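YaeO (Vibrio cholerae serotype O1, PDB 6JIE) inhibits Rho-dependent transcription termination by dissociating the Rho hexamer, and resembles the RNA chaperone Hfq in structure. Local coordinates at residues L18-T23 with I47-E52. Sequence-based numbering, arbitrary orientation.
Sequences LPVKLT and IALRGE. With MG (magnesium ion), chain D.
Leu22 and Leu49 meet in the buried interior of the small, Hfq-like beta fold of this Rho inhibitor, where the two antiparallel sheets pack face to face. Strand 19-23 belongs to one sheet and strand 47-50 to the other; their axes come within 8.8 Å at 111°, and no hydrogen bond links the two segments. Apolar side chains alone carry the contact, which suits the branched aliphatic residues found here: they fill the space between the sheets and leave no polar group to satisfy.

The two leucines bury the most surface and approach tip to tip, Leu22 CD1 lying 3.8 Å from Leu49 CD2. In Leu49, CG stands anti to the backbone N (chi1 -177°), and the fork of the side chain then serves two partners: CD2 goes to Leu22, while CD1 reaches the CG2 methyl of Val20 at 3.7 Å, the two side chains crossing at a slant. Val20, beta-branched and at home in a strand, offers this methyl from close to its main chain. Met66 of strand 63-68 touches both Val20 and Leu22, whereas Trp56 and Tyr30 pack against Leu49, extending the hydrophobic core around the contact.

Farther along the chain, beyond buried Gly51, lies the partly exposed Glu52. Its extended side chain brings the carboxylate to a magnesium ion, which OE2 binds at 2.1 Å; OE1 instead accepts a hydrogen bond from a water that is itself bound to the metal. Glu52 also uses its backbone O to accept a hydrogen bond from His74 of the second subunit.

Back in the core, Ile47 adds a second partner for Leu22: Leu22 CD1, which also meets Leu49 CD2, lies 3.9 Å from the CG2 methyl of Ile47.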
# COMPACT_ATOMS: atom_id res chain seq x y z
N LEU A 18 -1.28 -2.86 -6.46
CA LEU A 18 -2.49 -2.49 -5.75
C LEU A 18 -2.45 -3.01 -4.31
O LEU A 18 -1.98 -4.12 -4.08
CB LEU A 18 -3.71 -3.08 -6.45
CG LEU A 18 -4.02 -2.53 -7.84
CD1 LEU A 18 -5.34 -3.12 -8.33
CD2 LEU A 18 -4.10 -1.01 -7.81
N PRO A 19 -2.97 -2.24 -3.35
CA PRO A 19 -3.17 -2.78 -2.01
C PRO A 19 -4.32 -3.77 -2.02
O PRO A 19 -5.41 -3.45 -2.49
CB PRO A 19 -3.51 -1.54 -1.18
CG PRO A 19 -4.14 -0.59 -2.17
CD PRO A 19 -3.41 -0.84 -3.47
N VAL A 20 -4.07 -4.98 -1.50
CA VAL A 20 -5.06 -6.05 -1.55
C VAL A 20 -5.07 -6.84 -0.25
O VAL A 20 -4.07 -6.92 0.46
CB VAL A 20 -4.84 -7.03 -2.72
CG1 VAL A 20 -5.05 -6.30 -4.06
CG2 VAL A 20 -3.47 -7.66 -2.67
N LYS A 21 -6.23 -7.42 0.03
CA LYS A 21 -6.44 -8.40 1.08
C LYS A 21 -6.63 -9.75 0.41
O LYS A 21 -7.56 -9.93 -0.39
CB LYS A 21 -7.65 -8.04 1.94
CG LYS A 21 -8.09 -9.14 2.91
CD LYS A 21 -9.44 -8.75 3.53
CE LYS A 21 -10.12 -9.90 4.23
NZ LYS A 21 -11.55 -9.55 4.54
N LEU A 22 -5.77 -10.71 0.74
CA LEU A 22 -5.84 -12.04 0.17
C LEU A 22 -6.34 -13.02 1.22
O LEU A 22 -5.83 -13.03 2.35
CB LEU A 22 -4.48 -12.51 -0.34
CG LEU A 22 -3.78 -11.57 -1.33
CD1 LEU A 22 -2.50 -12.24 -1.76
CD2 LEU A 22 -4.67 -11.29 -2.51
N THR A 23 -7.33 -13.81 0.86
CA THR A 23 -7.82 -14.87 1.73
C THR A 23 -7.49 -16.21 1.09
O THR A 23 -7.82 -16.43 -0.08
CB THR A 23 -9.33 -14.74 1.97
OG1 THR A 23 -9.65 -13.42 2.43
CG2 THR A 23 -9.78 -15.75 3.03
N ILE A 47 1.86 -15.28 -5.85
CA ILE A 47 1.89 -13.82 -5.82
C ILE A 47 2.78 -13.40 -4.66
O ILE A 47 2.69 -13.96 -3.56
CB ILE A 47 0.47 -13.23 -5.68
CG1 ILE A 47 0.56 -11.71 -5.47
CG2 ILE A 47 -0.27 -13.91 -4.56
CD1 ILE A 47 -0.78 -11.02 -5.39
N ALA A 48 3.68 -12.46 -4.92
CA ALA A 48 4.50 -11.88 -3.86
C ALA A 48 3.71 -10.72 -3.26
O ALA A 48 3.36 -9.78 -3.97
CB ALA A 48 5.84 -11.39 -4.40
N LEU A 49 3.41 -10.82 -1.98
CA LEU A 49 2.59 -9.84 -1.29
C LEU A 49 3.45 -9.18 -0.22
O LEU A 49 3.90 -9.84 0.71
CB LEU A 49 1.35 -10.48 -0.66
CG LEU A 49 0.39 -9.51 0.03
CD1 LEU A 49 -0.34 -8.68 -1.00
CD2 LEU A 49 -0.59 -10.28 0.89
N ARG A 50 3.68 -7.88 -0.36
CA ARG A 50 4.50 -7.14 0.60
C ARG A 50 3.59 -6.68 1.73
O ARG A 50 2.82 -5.74 1.58
CB ARG A 50 5.20 -5.97 -0.07
CG ARG A 50 6.14 -6.38 -1.18
CD ARG A 50 7.22 -5.33 -1.42
NE ARG A 50 7.84 -5.49 -2.73
CZ ARG A 50 8.77 -6.40 -3.02
NH1 ARG A 50 9.21 -7.22 -2.07
NH2 ARG A 50 9.26 -6.47 -4.24
N GLY A 51 3.68 -7.36 2.87
CA GLY A 51 2.90 -6.99 4.03
C GLY A 51 3.59 -5.96 4.90
O GLY A 51 4.64 -5.41 4.56
N GLU A 52 2.98 -5.71 6.06
CA GLU A 52 3.46 -4.65 6.93
C GLU A 52 4.89 -4.91 7.38
O GLU A 52 5.73 -4.01 7.35
CB GLU A 52 2.56 -4.49 8.15
CG GLU A 52 3.01 -3.33 9.04
CD GLU A 52 2.06 -3.03 10.18
OE1 GLU A 52 1.16 -3.86 10.45
OE2 GLU A 52 2.21 -1.96 10.81
MG MG D . 1.53 -1.33 12.73
O HOH W 1 0.87 -3.26 13.43
O HOH W 2 -0.20 -0.91 11.45